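Local coordinates for member of DUF4221 family (PDB 3S9J), which is of unknown function but folds as a six-bladed beta-propeller and is probably made as a lipoprotein of Bacteroides vulgatus, at residues Pro137-Ile140 / Ile145-Arg148; His165-Gln170 / Phe201-Asn206. All blocks are in the same frame, centred on the assembly; numbering follows the deposited sequence. Where two conformers were deposited one is given.

Contact 1: Pro137-Ile140 / Ile145-Arg148; sequences PAFI and IFLR
Phe139 and Phe146 face each other as an antiparallel hydrogen-bonded pair, and their side chains form the main bump and hollow between these two strands. Phe146 N gives a straight bond to Phe139 O (2.8 Å, 163°); the return bond from Phe139 N to Phe146 O, at 3.3 Å, is weak. The aromatic planes are almost parallel, 12° apart, yet slid so far that the rings barely overlap. What fills the hollow is therefore the methylene of Phe146, a CH-pi donor whose CB lies 3.3 Å above the plane of the Phe139 ring, displaced toward the CZ side. In return, Phe139 CE2 lies 3.3 Å from Phe146 CG, over the rim of the second ring. With Phe139 CG set between its own N and carbonyl carbon (chi1 60°), the ring leans across to Phe146 instead of standing straight off the strand. The ring of Tyr205, on the inner strand of the following blade, stacks on the opposite face of Phe139. Replacing Phe139 with an alanine would probably open a gap between Phe146 and Tyr205, leaving the Phe146 methylene without its CH-pi acceptor and the Tyr205 ring without its stacking partner.

Ala138 is a smaller bump: its CB abuts Phe146 O at 3.2 Å and reaches Ile145 CG1 at 4.1 Å. On the sheet face away from the phenylalanines, the non-hydrogen-bonded pair Ile140 and Ile145 meets more loosely, Ile140 CG1 lying 4.4 Å from Ile145 CB, and both isoleucines rest on Arg85 and Leu94 of the preceding blade. One face thus packs against each neighbouring blade, as is characteristic of the innermost hairpin of a beta-propeller blade, where strand 139-141 is the first of four.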
# COMPACT_ATOMS: atom_id res chain seq x y z
N PRO A 137 4.43 -0.03 2.56
CA PRO A 137 5.75 -0.02 1.94
C PRO A 137 6.83 -0.78 2.70
O PRO A 137 7.94 -0.91 2.18
CB PRO A 137 6.12 1.47 1.95
CG PRO A 137 5.37 2.01 3.14
CD PRO A 137 4.07 1.30 3.09
N ALA A 138 6.50 -1.23 3.91
CA ALA A 138 7.47 -1.66 4.92
C ALA A 138 8.38 -0.48 5.21
O ALA A 138 8.28 0.59 4.60
CB ALA A 138 8.25 -2.88 4.48
N PHE A 139 9.29 -0.66 6.17
CA PHE A 139 10.28 0.34 6.45
C PHE A 139 11.48 -0.34 7.14
O PHE A 139 11.37 -1.48 7.65
CB PHE A 139 9.75 1.53 7.25
CG PHE A 139 9.17 1.18 8.61
CD1 PHE A 139 7.84 0.79 8.74
CD2 PHE A 139 9.95 1.25 9.76
CE1 PHE A 139 7.31 0.46 9.99
CE2 PHE A 139 9.42 0.93 11.03
CZ PHE A 139 8.09 0.55 11.13
N ILE A 140 12.61 0.33 7.08
CA ILE A 140 13.86 -0.22 7.64
C ILE A 140 14.35 0.74 8.70
O ILE A 140 14.51 1.94 8.46
CB ILE A 140 14.92 -0.50 6.55
CG1 ILE A 140 14.40 -1.58 5.58
CG2 ILE A 140 16.30 -0.95 7.17
CD1 ILE A 140 15.31 -1.91 4.43
N ILE A 145 13.83 -4.94 8.94
CA ILE A 145 12.67 -4.63 8.10
C ILE A 145 11.41 -4.86 8.92
O ILE A 145 11.26 -5.89 9.55
CB ILE A 145 12.66 -5.44 6.82
CG1 ILE A 145 11.49 -4.93 5.93
CG2 ILE A 145 12.59 -6.94 7.09
CD1 ILE A 145 11.47 -5.50 4.58
N PHE A 146 10.50 -3.88 8.89
CA PHE A 146 9.25 -3.87 9.63
C PHE A 146 8.12 -4.05 8.68
O PHE A 146 8.07 -3.37 7.63
CB PHE A 146 9.09 -2.54 10.32
CG PHE A 146 9.99 -2.34 11.48
CD1 PHE A 146 11.37 -2.13 11.30
CD2 PHE A 146 9.48 -2.34 12.78
CE1 PHE A 146 12.19 -1.93 12.39
CE2 PHE A 146 10.34 -2.14 13.87
CZ PHE A 146 11.67 -1.94 13.67
N LEU A 147 7.21 -4.94 9.03
CA LEU A 147 6.11 -5.44 8.19
C LEU A 147 4.81 -5.46 9.00
O LEU A 147 4.84 -5.80 10.17
CB LEU A 147 6.35 -6.91 7.79
CG LEU A 147 7.40 -7.35 6.75
CD1 LEU A 147 6.82 -8.42 5.86
CD2 LEU A 147 7.88 -6.22 5.91
N ARG A 148 3.68 -5.26 8.33
CA ARG A 148 2.38 -5.48 8.95
C ARG A 148 2.23 -6.92 9.35
O ARG A 148 2.70 -7.84 8.66
CB ARG A 148 1.27 -5.09 7.96
CG ARG A 148 -0.12 -5.53 8.31
CD ARG A 148 -1.13 -4.88 7.36
NE ARG A 148 -2.45 -5.47 7.51
CZ ARG A 148 -2.90 -6.56 6.88
NH1 ARG A 148 -2.13 -7.23 6.02
NH2 ARG A 148 -4.13 -6.98 7.15

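Contact 2: His165-Gln170 / Phe201-Asn206; sequences HMFASQ and FSYDYN. With FMT (formic acid), chain H.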
# COMPACT_ATOMS: atom_id res chain seq x y z
N HIS A 165 -0.33 -7.92 17.83
CA HIS A 165 0.64 -6.98 17.31
C HIS A 165 0.31 -6.59 15.87
O HIS A 165 0.02 -7.45 15.03
CB HIS A 165 2.04 -7.60 17.30
CG HIS A 165 2.54 -7.99 18.65
ND1 HIS A 165 2.36 -9.25 19.18
CD2 HIS A 165 3.22 -7.28 19.58
CE1 HIS A 165 2.92 -9.30 20.38
NE2 HIS A 165 3.45 -8.12 20.65
N MSE A 166 0.43 -5.30 15.59
CA MSE A 166 0.28 -4.77 14.25
C MSE A 166 1.51 -4.93 13.35
O MSE A 166 1.37 -4.89 12.15
CB MSE A 166 -0.11 -3.29 14.28
CG MSE A 166 -1.60 -3.05 14.67
SE MSE A 166 -1.99 -1.17 14.89
CE MSE A 166 -1.75 -0.70 13.10
N PHE A 167 2.71 -5.01 13.96
CA PHE A 167 3.95 -5.11 13.22
C PHE A 167 4.91 -6.11 13.84
O PHE A 167 4.85 -6.39 15.04
CB PHE A 167 4.64 -3.74 13.21
CG PHE A 167 3.94 -2.73 12.36
CD1 PHE A 167 4.26 -2.61 11.00
CD2 PHE A 167 2.97 -1.90 12.89
CE1 PHE A 167 3.62 -1.67 10.21
CE2 PHE A 167 2.32 -0.98 12.09
CZ PHE A 167 2.64 -0.87 10.77
N ALA A 168 5.78 -6.64 13.00
CA ALA A 168 6.92 -7.43 13.41
C ALA A 168 8.09 -6.97 12.58
O ALA A 168 7.90 -6.39 11.51
CB ALA A 168 6.68 -8.89 13.21
N SER A 169 9.31 -7.19 13.08
CA SER A 169 10.51 -6.84 12.32
C SER A 169 11.40 -8.06 12.19
O SER A 169 11.30 -8.97 13.00
CB SER A 169 11.28 -5.70 12.96
OG SER A 169 11.90 -6.13 14.18
N GLN A 170 12.21 -8.07 11.16
CA GLN A 170 13.22 -9.10 10.99
C GLN A 170 14.58 -8.46 10.80
O GLN A 170 14.76 -7.54 9.98
CB GLN A 170 12.88 -10.00 9.79
CG GLN A 170 13.89 -11.13 9.63
CD GLN A 170 13.42 -12.22 8.74
OE1 GLN A 170 12.88 -11.96 7.64
NE2 GLN A 170 13.60 -13.45 9.17
N PHE A 201 -5.43 -2.12 7.28
CA PHE A 201 -4.90 -0.77 7.37
C PHE A 201 -3.81 -0.54 6.36
O PHE A 201 -3.14 -1.48 5.93
CB PHE A 201 -4.39 -0.42 8.77
CG PHE A 201 -3.18 -1.21 9.23
CD1 PHE A 201 -3.33 -2.42 9.88
CD2 PHE A 201 -1.90 -0.69 9.09
CE1 PHE A 201 -2.23 -3.13 10.36
CE2 PHE A 201 -0.79 -1.39 9.56
CZ PHE A 201 -0.95 -2.61 10.17
N SER A 202 -3.64 0.73 5.99
CA SER A 202 -2.51 1.20 5.20
C SER A 202 -1.57 1.93 6.14
O SER A 202 -1.96 2.38 7.22
CB SER A 202 -3.04 2.11 4.08
OG SER A 202 -2.00 2.76 3.33
N TYR A 203 -0.31 2.05 5.76
CA TYR A 203 0.64 2.77 6.61
C TYR A 203 1.71 3.37 5.72
O TYR A 203 1.91 2.96 4.58
CB TYR A 203 1.25 1.86 7.70
CG TYR A 203 2.11 0.74 7.17
CD1 TYR A 203 1.55 -0.47 6.81
CD2 TYR A 203 3.48 0.89 7.04
CE1 TYR A 203 2.30 -1.51 6.28
CE2 TYR A 203 4.26 -0.12 6.53
CZ TYR A 203 3.68 -1.32 6.14
OH TYR A 203 4.45 -2.34 5.64
N ASP A 204 2.41 4.34 6.27
CA ASP A 204 3.60 4.86 5.63
C ASP A 204 4.58 5.28 6.72
O ASP A 204 4.21 5.43 7.88
CB ASP A 204 3.28 6.02 4.69
CG ASP A 204 4.24 6.11 3.49
OD1 ASP A 204 5.34 5.50 3.52
OD2 ASP A 204 3.87 6.78 2.50
N TYR A 205 5.83 5.45 6.32
CA TYR A 205 6.90 5.78 7.25
C TYR A 205 7.62 7.03 6.77
O TYR A 205 8.07 7.09 5.65
CB TYR A 205 7.88 4.62 7.42
CG TYR A 205 8.78 4.78 8.64
CD1 TYR A 205 8.32 4.48 9.91
CD2 TYR A 205 10.09 5.24 8.53
CE1 TYR A 205 9.10 4.62 11.01
CE2 TYR A 205 10.89 5.38 9.64
CZ TYR A 205 10.40 5.07 10.88
OH TYR A 205 11.19 5.18 12.00
N ASN A 206 7.72 8.00 7.66
CA ASN A 206 8.32 9.31 7.42
C ASN A 206 9.72 9.24 8.02
O ASN A 206 9.88 9.25 9.24
CB ASN A 206 7.42 10.35 8.11
CG ASN A 206 8.04 11.74 8.23
OD1 ASN A 206 9.25 11.93 8.08
ND2 ASN A 206 7.20 12.72 8.53
C FMT H . 14.89 5.14 11.09
O1 FMT H . 13.76 5.56 11.35
O2 FMT H . 15.26 4.82 9.95
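The backbones of the two strands stay well apart, the nearest approach of their CA atoms being 9.5 Å between Met166 and Phe201, so that the gap is bridged mainly by side chains. This is the interface of two consecutive beta-propeller blades, in which the third strand of one faces the innermost strand of the next across a buried aromatic cluster of Phe167, Phe201 and Tyr203.

Phe167 is the wedge. Its CE1 and CZ edge points straight into the face of Tyr203, an edge-to-face pair with planes at 86°, and CE1 stands 3.9 Å above the plane of the Tyr203 ring, over its centre. Phe201 completes the cluster by turning its own edge toward the face of Phe167 in an offset edge-to-face pair (planes at 62°), with Phe201 CE2 3.7 Å from Phe167 CZ. Phe201 and Tyr203 have their CG atoms placed alike, between backbone N and carbonyl carbon, and this raises both rings from the same strand toward Phe167.

Met166, a selenomethionine, covers a face of Phe201. Its chain bends at the last torsion (chi3 66°) and sets the methyl CE 3.5 Å above the middle of the ring, making a CH-pi contact, whereas SE stays farther off at 5.2 Å from the centroid. Leu212 and Cys214 of strand 211-216 touch Phe167 from within the next blade. The hydroxyl of Tyr203 reaches past the cluster to the backbone N of Ala138.

Farther along the strand, Asp204 OD1 accepts the backbone N of Tyr205 at 2.8 Å. A formic acid, probably from the crystallisation liquor and also held by Ser210 OG, brings its O1 to the edge of the Tyr205 ring, in the ring plane, where Tyr205 OH donates to it at 2.7 Å.

Overall arrangement
From the N terminus, the chain first lays down strand 8-19, which the C-terminal strands later complete into a blade, then two whole four-stranded blades, and closes contact 1 as a tight hairpin, only four residues separating 137-140 from 145-148. After 148 it reaches the third strand of the same blade, where Ile145 O probably accepts a hydrogen bond from Gln170 N (2.9 Å), then adds the outermost strand 177-183 before returning to the centre at 201-206. Contact 2 closes this longer loop. The two follow in series, neither nested nor crossed, with centres about 6 Å apart. Contact 1 ties strands within one blade, and contact 2 ties that blade to its successor.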